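Local coordinates for protein Non-heme chloroperoxidase CPO-A1 (Streptomyces aureofaciens, PDB 1A8Q) that brominates substrates without a cofactor and may be a chlorinating enzyme in 7-chlorotetracycline biosynthesis, at residues S119-P122 with P123-K127; D203-E206 with D207-F211. All blocks are in the same frame, centred on the assembly; numbering follows the deposited sequence.

How the contacts relate
The two contacts sit at the two ends of one excursion from the alpha/beta hydrolase sheet: contact 1 leaves strand 112-118 for the helical cap, and contact 2 brings the chain back after helix 189-201, ahead of strand 215-220. Contact 1 is buried and apolar, close to the catalytic triad; contact 2 is a short helix with one face in the core and the other carrying charged residues at the surface. The two meet directly. Pro123 O lies 2.7 Å from Phe204 N, a probable hydrogen bond, while Ile121 CD1 packs against Phe204 CE2 at 3.6 Å. Outgoing and returning chains are thus joined by backbone and side chains alike.

Contact 1 of 2, residues S119-P122 with P123-K127; sequences SAIP and PVMIK
Ile121 and Met125, four residues apart along a loop with no regular structure, bring their side chains together at about a right angle. The loop leaves strand 112-118 at Ser119, a buried residue with left-handed backbone angles whose side chain packs on Asp223 and His252 of the catalytic triad. Two residues later, Ile121 supplies the apolar surface. Its CB stands 3.9 Å from Met125 CG. The rotation about CA-CB (chi1 65°) leaves the CG2 branch beside the backbone N, where it faces Met125 SD at 4.0 Å, while CG1 carries CD1 toward the Phe204 ring. On the methionine's part, the bend at chi2 (-101°) sets SD beside the isoleucine CG2, so that sulfur as well as CG borders Ile121. Pro122 then joins Pro123 through a cis peptide bond, which draws the two CA atoms to 2.8 Å and turns the chain sharply. Pro122 CB and Pro123 CA are consequently crowded, at 3.5 Å. The Ile121 side chain comes to about 5 Å from that of Ser94 of the catalytic triad, while Met125 rests on Phe140 of cap helix 137-162. The contact is a worked case of an apolar turn: rigid proline rings and van der Waals packing shape it, and the Met125 backbone finds its hydrogen-bond partner farther along, at Val135.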
loop_
_atom_site.group_PDB
_atom_site.type_symbol
_atom_site.label_atom_id
_atom_site.label_comp_id
_atom_site.label_asym_id
_atom_site.label_seq_id
_atom_site.Cartn_x
_atom_site.Cartn_y
_atom_site.Cartn_z
ATOM N N SER A 119 -2.904 5.719 -3.921
ATOM C CA SER A 119 -4.103 5.693 -3.059
ATOM C C SER A 119 -3.678 5.473 -1.620
ATOM O O SER A 119 -4.246 4.604 -0.930
ATOM C CB SER A 119 -5.030 4.552 -3.511
ATOM O OG SER A 119 -5.232 4.626 -4.952
ATOM N N ALA A 120 -2.712 6.260 -1.139
ATOM C CA ALA A 120 -2.058 6.008 0.111
ATOM C C ALA A 120 -2.573 6.867 1.264
ATOM O O ALA A 120 -3.038 7.980 1.032
ATOM C CB ALA A 120 -0.553 6.242 -0.070
ATOM N N ILE A 121 -2.391 6.356 2.468
ATOM C CA ILE A 121 -2.881 7.032 3.656
ATOM C C ILE A 121 -2.207 8.328 4.090
ATOM O O ILE A 121 -2.916 9.062 4.804
ATOM C CB ILE A 121 -2.911 6.057 4.854
ATOM C CG1 ILE A 121 -1.514 5.598 5.263
ATOM C CG2 ILE A 121 -3.854 4.871 4.538
ATOM C CD1 ILE A 121 -1.514 4.744 6.542
ATOM N N PRO A 122 -0.963 8.624 3.806
ATOM C CA PRO A 122 -0.378 9.894 4.322
ATOM C C PRO A 122 -1.149 11.055 3.777
ATOM O O PRO A 122 -1.713 11.044 2.686
ATOM C CB PRO A 122 1.080 9.866 3.859
ATOM C CG PRO A 122 1.360 8.391 3.662
ATOM C CD PRO A 122 0.051 7.872 3.094
ATOM N N PRO A 123 -1.210 12.175 4.554
ATOM C CA PRO A 123 -0.521 12.301 5.794
ATOM C C PRO A 123 -1.194 11.694 7.027
ATOM O O PRO A 123 -0.468 11.172 7.858
ATOM C CB PRO A 123 -0.461 13.847 6.028
ATOM C CG PRO A 123 -0.909 14.440 4.749
ATOM C CD PRO A 123 -1.785 13.455 4.029
ATOM N N VAL A 124 -2.483 11.827 7.148
ATOM C CA VAL A 124 -3.201 11.262 8.295
ATOM C C VAL A 124 -4.651 11.080 7.895
ATOM O O VAL A 124 -5.244 11.925 7.243
ATOM C CB VAL A 124 -3.029 12.070 9.597
ATOM C CG1 VAL A 124 -3.523 13.493 9.439
ATOM C CG2 VAL A 124 -3.731 11.350 10.743
ATOM N N MET A 125 -5.261 9.921 8.270
ATOM C CA MET A 125 -6.629 9.684 7.885
ATOM C C MET A 125 -7.731 10.220 8.801
ATOM O O MET A 125 -8.763 10.636 8.278
ATOM C CB MET A 125 -6.840 8.119 7.876
ATOM C CG MET A 125 -5.935 7.577 6.749
ATOM S SD MET A 125 -6.976 7.265 5.314
ATOM C CE MET A 125 -7.798 5.774 5.904
ATOM N N ILE A 126 -7.478 10.167 10.106
ATOM C CA ILE A 126 -8.560 10.490 11.047
ATOM C C ILE A 126 -9.082 11.921 10.942
ATOM O O ILE A 126 -8.319 12.876 10.847
ATOM C CB ILE A 126 -8.119 10.157 12.477
ATOM C CG1 ILE A 126 -9.265 10.276 13.487
ATOM C CG2 ILE A 126 -6.954 10.990 12.993
ATOM C CD1 ILE A 126 -10.413 9.338 13.261
ATOM N N LYS A 127 -10.409 12.013 10.908
ATOM C CA LYS A 127 -11.035 13.334 10.912
ATOM C C LYS A 127 -10.813 14.024 12.256
ATOM O O LYS A 127 -10.857 13.427 13.326
ATOM C CB LYS A 127 -12.545 13.166 10.712
ATOM C CG LYS A 127 -13.381 14.424 10.594
ATOM C CD LYS A 127 -14.852 14.065 10.431
ATOM C CE LYS A 127 -15.732 15.323 10.406
ATOM N NZ LYS A 127 -16.942 15.029 9.567
#

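Contact 2 of 2, residues D203-E206 with D207-F211; sequences DFTE and DLKKF
Phe204 O accepts Leu208 N at 3.1 Å, the bond that closes the first turn of helix 205-208; the second helical bond, from Lys209 N to Thr205 O at 3.3 Å, is weak. The inner side is the compact one. Leu208 CG sits 3.4 Å from the same Phe204 O, and its side chain continues onto Ser235 and Ile238 of helix 232-238. The Phe204 ring presents its CD1 edge to Asp207 OD2 at 3.7 Å, ring and carboxylate planes 39° apart; that oxygen forms a salt bridge with Arg102 of helix 96-107. At the helix start, Phe204 holds the N-cap position but offers no polar side chain, and Asp203 makes an Asx turn: OD1 accepts Thr205 N at 2.8 Å and also Thr205 OG1, through its syn lone pair, at 2.7 Å. The solvent side is looser, made by the exposed side chains of Glu206 and Lys209. Lys209 reaches back, extended beyond CG, to lie alongside Glu206, which folds at chi2 (-60°), and Glu206 OE2 meets Lys209 NZ at 2.8 Å. The division illustrates an amphipathic turn in miniature: the carboxylate on the inner side, Asp207, is paired with a neighbouring helix, whereas surface charge is paired within the turn, where solvent would probably weaken it.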
loop_
_atom_site.group_PDB
_atom_site.type_symbol
_atom_site.label_atom_id
_atom_site.label_comp_id
_atom_site.label_asym_id
_atom_site.label_seq_id
_atom_site.Cartn_x
_atom_site.Cartn_y
_atom_site.Cartn_z
ATOM N N ASP A 203 0.034 9.658 12.205
ATOM C CA ASP A 203 0.249 10.855 11.355
ATOM C C ASP A 203 1.635 10.797 10.767
ATOM O O ASP A 203 2.660 10.715 11.480
ATOM C CB ASP A 203 0.037 12.078 12.273
ATOM C CG ASP A 203 0.186 13.401 11.587
ATOM O OD1 ASP A 203 0.753 13.464 10.485
ATOM O OD2 ASP A 203 -0.278 14.442 12.110
ATOM N N PHE A 204 1.741 10.874 9.427
ATOM C CA PHE A 204 3.050 10.786 8.785
ATOM C C PHE A 204 3.502 12.141 8.247
ATOM O O PHE A 204 4.477 12.192 7.501
ATOM C CB PHE A 204 2.973 9.853 7.529
ATOM C CG PHE A 204 2.532 8.454 7.945
ATOM C CD1 PHE A 204 3.451 7.555 8.434
ATOM C CD2 PHE A 204 1.193 8.138 7.871
ATOM C CE1 PHE A 204 3.034 6.280 8.841
ATOM C CE2 PHE A 204 0.756 6.860 8.289
ATOM C CZ PHE A 204 1.700 5.965 8.750
ATOM N N THR A 205 2.861 13.220 8.701
ATOM C CA THR A 205 3.283 14.529 8.150
ATOM C C THR A 205 4.768 14.774 8.301
ATOM O O THR A 205 5.392 15.201 7.313
ATOM C CB THR A 205 2.481 15.638 8.864
ATOM O OG1 THR A 205 1.087 15.431 8.692
ATOM C CG2 THR A 205 2.809 17.011 8.261
ATOM N N GLU A 206 5.365 14.549 9.467
ATOM C CA GLU A 206 6.794 14.816 9.647
ATOM C C GLU A 206 7.729 13.903 8.878
ATOM O O GLU A 206 8.827 14.314 8.473
ATOM C CB GLU A 206 7.142 14.890 11.130
ATOM C CG GLU A 206 6.367 16.022 11.821
ATOM C CD GLU A 206 6.666 17.395 11.234
ATOM O OE1 GLU A 206 7.868 17.742 11.160
ATOM O OE2 GLU A 206 5.743 18.116 10.803
ATOM N N ASP A 207 7.287 12.662 8.606
ATOM C CA ASP A 207 8.076 11.795 7.747
ATOM C C ASP A 207 8.079 12.287 6.292
ATOM O O ASP A 207 9.122 12.186 5.626
ATOM C CB ASP A 207 7.480 10.367 7.747
ATOM C CG ASP A 207 7.657 9.632 9.061
ATOM O OD1 ASP A 207 8.684 9.783 9.761
ATOM O OD2 ASP A 207 6.737 8.867 9.392
ATOM N N LEU A 208 6.963 12.776 5.819
ATOM C CA LEU A 208 6.814 13.258 4.442
ATOM C C LEU A 208 7.759 14.447 4.171
ATOM O O LEU A 208 8.260 14.564 3.068
ATOM C CB LEU A 208 5.411 13.694 4.076
ATOM C CG LEU A 208 4.270 12.643 4.163
ATOM C CD1 LEU A 208 2.935 13.258 3.831
ATOM C CD2 LEU A 208 4.600 11.490 3.207
ATOM N N LYS A 209 7.968 15.275 5.191
ATOM C CA LYS A 209 8.870 16.428 4.997
ATOM C C LYS A 209 10.323 16.002 4.841
ATOM O O LYS A 209 11.200 16.789 4.412
ATOM C CB LYS A 209 8.688 17.368 6.198
ATOM C CG LYS A 209 7.358 18.094 6.316
ATOM C CD LYS A 209 7.330 18.846 7.658
ATOM C CE LYS A 209 6.054 19.632 7.865
ATOM N NZ LYS A 209 6.125 20.359 9.200
ATOM N N LYS A 210 10.707 14.776 5.181
ATOM C CA LYS A 210 12.039 14.252 5.026
ATOM C C LYS A 210 12.286 13.638 3.650
ATOM O O LYS A 210 13.428 13.237 3.404
ATOM C CB LYS A 210 12.355 13.223 6.112
ATOM C CG LYS A 210 12.241 13.886 7.492
ATOM C CD LYS A 210 12.728 12.953 8.586
ATOM C CE LYS A 210 13.323 13.800 9.725
ATOM N NZ LYS A 210 14.704 14.246 9.332
ATOM N N PHE A 211 11.286 13.589 2.796
ATOM C CA PHE A 211 11.486 13.031 1.449
ATOM C C PHE A 211 12.404 13.990 0.676
ATOM O O PHE A 211 12.222 15.212 0.825
ATOM C CB PHE A 211 10.159 12.896 0.733
ATOM C CG PHE A 211 9.358 11.630 1.015
ATOM C CD1 PHE A 211 9.059 11.274 2.303
ATOM C CD2 PHE A 211 8.872 10.888 -0.050
ATOM C CE1 PHE A 211 8.306 10.124 2.568
ATOM C CE2 PHE A 211 8.118 9.739 0.199
ATOM C CZ PHE A 211 7.841 9.372 1.503
#